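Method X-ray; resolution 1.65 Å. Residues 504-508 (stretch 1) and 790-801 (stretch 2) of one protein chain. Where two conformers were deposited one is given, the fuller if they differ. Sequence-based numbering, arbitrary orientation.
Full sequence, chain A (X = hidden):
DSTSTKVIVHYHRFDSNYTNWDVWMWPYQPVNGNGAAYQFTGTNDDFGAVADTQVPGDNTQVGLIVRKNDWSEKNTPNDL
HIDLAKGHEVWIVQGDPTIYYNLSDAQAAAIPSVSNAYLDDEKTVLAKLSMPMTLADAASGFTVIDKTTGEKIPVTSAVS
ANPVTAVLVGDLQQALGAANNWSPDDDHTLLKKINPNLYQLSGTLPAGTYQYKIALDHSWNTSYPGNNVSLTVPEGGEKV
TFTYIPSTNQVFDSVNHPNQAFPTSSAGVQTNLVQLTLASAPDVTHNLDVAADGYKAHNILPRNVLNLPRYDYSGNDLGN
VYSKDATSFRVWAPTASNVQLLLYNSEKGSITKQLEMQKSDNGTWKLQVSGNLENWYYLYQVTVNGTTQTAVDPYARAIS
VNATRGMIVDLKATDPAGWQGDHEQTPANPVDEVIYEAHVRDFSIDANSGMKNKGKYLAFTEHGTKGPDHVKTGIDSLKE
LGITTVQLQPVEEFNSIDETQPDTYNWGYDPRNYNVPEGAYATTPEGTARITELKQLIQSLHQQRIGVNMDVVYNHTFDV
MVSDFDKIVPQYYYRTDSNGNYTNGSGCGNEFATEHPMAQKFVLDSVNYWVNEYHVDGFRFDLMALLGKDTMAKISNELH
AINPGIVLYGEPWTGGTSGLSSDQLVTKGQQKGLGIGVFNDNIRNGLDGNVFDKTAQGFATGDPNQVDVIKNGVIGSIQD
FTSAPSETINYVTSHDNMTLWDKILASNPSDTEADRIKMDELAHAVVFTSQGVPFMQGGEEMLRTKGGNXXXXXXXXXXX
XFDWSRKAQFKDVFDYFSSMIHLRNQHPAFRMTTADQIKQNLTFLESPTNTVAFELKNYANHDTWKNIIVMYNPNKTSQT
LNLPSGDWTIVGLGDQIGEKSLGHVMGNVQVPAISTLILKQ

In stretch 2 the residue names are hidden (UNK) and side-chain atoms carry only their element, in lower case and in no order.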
# COMPACT_ATOMS: atom_id res chain seq x y z
N THR A 504 -25.48 -9.03 3.62
CA THR A 504 -24.55 -9.09 4.73
C THR A 504 -23.57 -7.92 4.55
O THR A 504 -23.44 -7.38 3.44
CB THR A 504 -23.84 -10.45 4.90
OG1 THR A 504 -23.13 -10.77 3.70
CG2 THR A 504 -24.85 -11.56 5.22
N TYR A 505 -22.94 -7.51 5.64
CA TYR A 505 -22.10 -6.32 5.62
C TYR A 505 -20.61 -6.64 5.64
O TYR A 505 -20.15 -7.33 6.53
CB TYR A 505 -22.42 -5.42 6.84
CG TYR A 505 -21.71 -4.10 6.68
CD1 TYR A 505 -20.40 -3.91 7.13
CD2 TYR A 505 -22.33 -3.06 5.98
CE1 TYR A 505 -19.73 -2.71 6.92
CE2 TYR A 505 -21.67 -1.85 5.75
CZ TYR A 505 -20.39 -1.68 6.22
OH TYR A 505 -19.75 -0.48 6.00
N ASN A 506 -19.83 -6.07 4.72
CA ASN A 506 -18.38 -6.09 4.88
C ASN A 506 -17.70 -4.92 4.16
O ASN A 506 -18.14 -4.50 3.09
CB ASN A 506 -17.77 -7.42 4.37
CG ASN A 506 -16.41 -7.73 5.00
OD1 ASN A 506 -15.37 -7.19 4.59
ND2 ASN A 506 -16.42 -8.65 5.97
N TRP A 507 -16.61 -4.42 4.73
CA TRP A 507 -15.80 -3.40 4.04
C TRP A 507 -15.19 -3.90 2.73
O TRP A 507 -15.03 -3.11 1.80
CB TRP A 507 -14.65 -2.89 4.90
CG TRP A 507 -15.02 -1.92 5.98
CD1 TRP A 507 -16.20 -1.23 6.10
CD2 TRP A 507 -14.19 -1.52 7.07
NE1 TRP A 507 -16.16 -0.43 7.22
CE2 TRP A 507 -14.93 -0.58 7.82
CE3 TRP A 507 -12.90 -1.86 7.49
CZ2 TRP A 507 -14.43 0.00 9.00
CZ3 TRP A 507 -12.39 -1.27 8.65
CH2 TRP A 507 -13.16 -0.35 9.39
N GLY A 508 -14.81 -5.17 2.68
CA GLY A 508 -14.25 -5.76 1.46
C GLY A 508 -12.74 -5.87 1.36
O GLY A 508 -12.20 -5.92 0.24
N UNK A 790 -14.79 1.36 16.85
CA UNK A 790 -13.47 1.78 16.35
C UNK A 790 -12.87 0.85 15.29
O UNK A 790 -11.70 0.99 14.94
o UNK A 790 -11.43 0.82 19.27
c UNK A 790 -12.10 0.72 18.23
o UNK A 790 -12.45 -0.40 17.77
c UNK A 790 -12.48 2.00 17.51
N UNK A 791 -13.68 -0.08 14.78
CA UNK A 791 -13.25 -1.03 13.76
C UNK A 791 -14.47 -1.74 13.17
O UNK A 791 -14.72 -2.94 13.42
c UNK A 791 -12.23 -2.02 14.35
n UNK A 791 -11.35 -4.18 13.66
o UNK A 791 -11.38 -2.52 12.16
c UNK A 791 -11.62 -2.93 13.29
N UNK A 792 -15.22 -0.99 12.36
CA UNK A 792 -16.58 -1.37 12.02
C UNK A 792 -16.72 -2.24 10.75
O UNK A 792 -17.80 -2.25 10.15
o UNK A 792 -16.93 0.79 10.91
c UNK A 792 -17.44 -0.09 11.91
N UNK A 793 -15.66 -2.98 10.41
CA UNK A 793 -15.54 -3.73 9.14
C UNK A 793 -16.68 -4.69 8.79
O UNK A 793 -17.00 -4.89 7.61
c UNK A 793 -14.37 -6.96 9.41
c UNK A 793 -13.97 -7.98 11.55
c UNK A 793 -13.68 -6.74 12.11
c UNK A 793 -14.32 -8.10 10.21
c UNK A 793 -13.74 -5.60 11.30
o UNK A 793 -13.92 -9.11 12.33
c UNK A 793 -14.09 -5.69 9.94
c UNK A 793 -14.17 -4.46 9.07
N UNK A 794 -17.28 -5.29 9.81
CA UNK A 794 -18.43 -6.17 9.62
C UNK A 794 -19.62 -5.80 10.53
O UNK A 794 -20.50 -6.62 10.80
c UNK A 794 -18.03 -7.64 9.79
n UNK A 794 -17.51 -9.32 11.48
o UNK A 794 -17.54 -7.15 12.10
c UNK A 794 -17.67 -8.01 11.23
N UNK A 795 -19.65 -4.54 10.98
CA UNK A 795 -20.60 -4.14 12.04
C UNK A 795 -22.04 -3.89 11.57
O UNK A 795 -22.95 -3.73 12.40
c UNK A 795 -20.08 -2.94 12.80
N UNK A 796 -22.25 -3.83 10.26
CA UNK A 796 -23.59 -3.63 9.73
C UNK A 796 -24.03 -2.18 9.56
O UNK A 796 -23.26 -1.25 9.77
N UNK A 797 -25.30 -2.03 9.18
CA UNK A 797 -25.83 -0.75 8.70
C UNK A 797 -26.18 0.24 9.81
O UNK A 797 -25.97 1.43 9.64
c UNK A 797 -26.81 -1.89 6.66
c UNK A 797 -27.08 -0.98 7.84
o UNK A 797 -27.68 -2.74 6.37
o UNK A 797 -25.74 -1.76 6.02
N UNK A 798 -26.70 -0.23 10.94
CA UNK A 798 -27.00 0.67 12.07
C UNK A 798 -25.74 1.40 12.51
O UNK A 798 -25.79 2.56 12.94
c UNK A 798 -27.62 -0.09 13.25
o UNK A 798 -26.64 -0.88 13.93
N UNK A 799 -24.60 0.72 12.42
CA UNK A 799 -23.30 1.30 12.77
C UNK A 799 -22.76 2.18 11.63
O UNK A 799 -22.44 3.36 11.84
c UNK A 799 -22.77 -0.56 14.45
c UNK A 799 -20.89 0.77 13.39
c UNK A 799 -22.28 0.20 13.16
N UNK A 800 -22.70 1.62 10.43
CA UNK A 800 -21.97 2.24 9.30
C UNK A 800 -22.74 3.13 8.33
O UNK A 800 -22.12 3.90 7.58
c UNK A 800 -21.30 1.14 8.47
c UNK A 800 -20.10 0.54 9.16
o UNK A 800 -19.11 1.23 9.39
n UNK A 800 -20.18 -0.75 9.49
N UNK A 801 -24.06 3.04 8.29
CA UNK A 801 -24.78 3.72 7.20
C UNK A 801 -24.65 5.24 7.26
O UNK A 801 -24.38 5.82 8.33
n UNK A 801 -28.84 3.39 9.91
c UNK A 801 -26.26 3.34 7.21
c UNK A 801 -28.34 3.25 8.67
o UNK A 801 -28.88 2.56 7.81
c UNK A 801 -27.08 4.02 8.34
O HOH W 1 -21.53 -9.01 8.81

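Position 790 carries two side-chain carbons, the second bearing two oxygens, and its side chain makes no contact with stretch 1; a carboxylate on one methylene is Asp790. Position 791 has the same skeleton with one oxygen and one nitrogen at its end, hence Asn791. Its CA-to-CB bond points away, yet its end comes nearer, with OD1 of Asn791 3.9 Å from CZ3 of Trp507.

Position 792 has one carbon and one oxygen, the latter 3.2 Å from CZ2 of Trp507: Ser792. At 793, one carbon leads to a six-carbon ring bearing an oxygen, which defines Tyr793. Its CB lies over a face of the Trp507 ring, 3.3 Å from CE3 of Trp507, while CA of Tyr793 sits 3.5 Å from the centroid of the five-membered ring of Trp507, 19° off the normal, a CH-pi contact.

Position 794 again shows two carbons ending in one oxygen and one nitrogen, so Asn794; its CA lies 3.7 Å from O of Tyr505. A single carbon at 795, pointing away from stretch 1, gives Ala795. N of Ala795 bonds to O of Ser792 (3.1 Å), within a type I turn from Ser792 to Ala795.

Position 796 has no side-chain atoms and is Gly796. Its phi/psi of 88/-174 would jam a CB against the preceding carbonyl oxygen, and its CA packs 3.6 Å from CB of Tyr505. Two carbons and two terminal oxygens at 797 give Asp797, whose OD1 is 3.6 Å from CD2 of Tyr505. Position 798, one carbon and one oxygen, is Ser798; position 799, three carbons branched at the first, is Val799. Neither reaches stretch 1.

At 800, two carbons end in one oxygen and one nitrogen, the nitrogen 3.3 Å from CE1 of Tyr505: Asn800. Its ND2 donates to O of Ser792 (2.9 Å), and OG of Ser792 donates to OD1 of Asn800 (2.7 Å), so the amide ties the turn to the helix. Position 801, three carbons ending in one oxygen and one nitrogen, is Gln801; its side chain leads away and makes no contact with stretch 1.

The contact buries 453 Å² but has one direct hydrogen bond, N of Trp507 to O of Tyr793 (2.9 Å, 143°). O of Tyr793 also receives a CA-H contact from CA of Asn506 (3.3 Å, 148°). Around this anchor, Tyr505 and Trp507 pack against the turn and Asn800. A water adds a bridge, donating to O of Tyr505 (3.2 Å) and to O of Asn794 (3.3 Å).

Stretch 2 (790-801) DNSYNAGDSVNQ
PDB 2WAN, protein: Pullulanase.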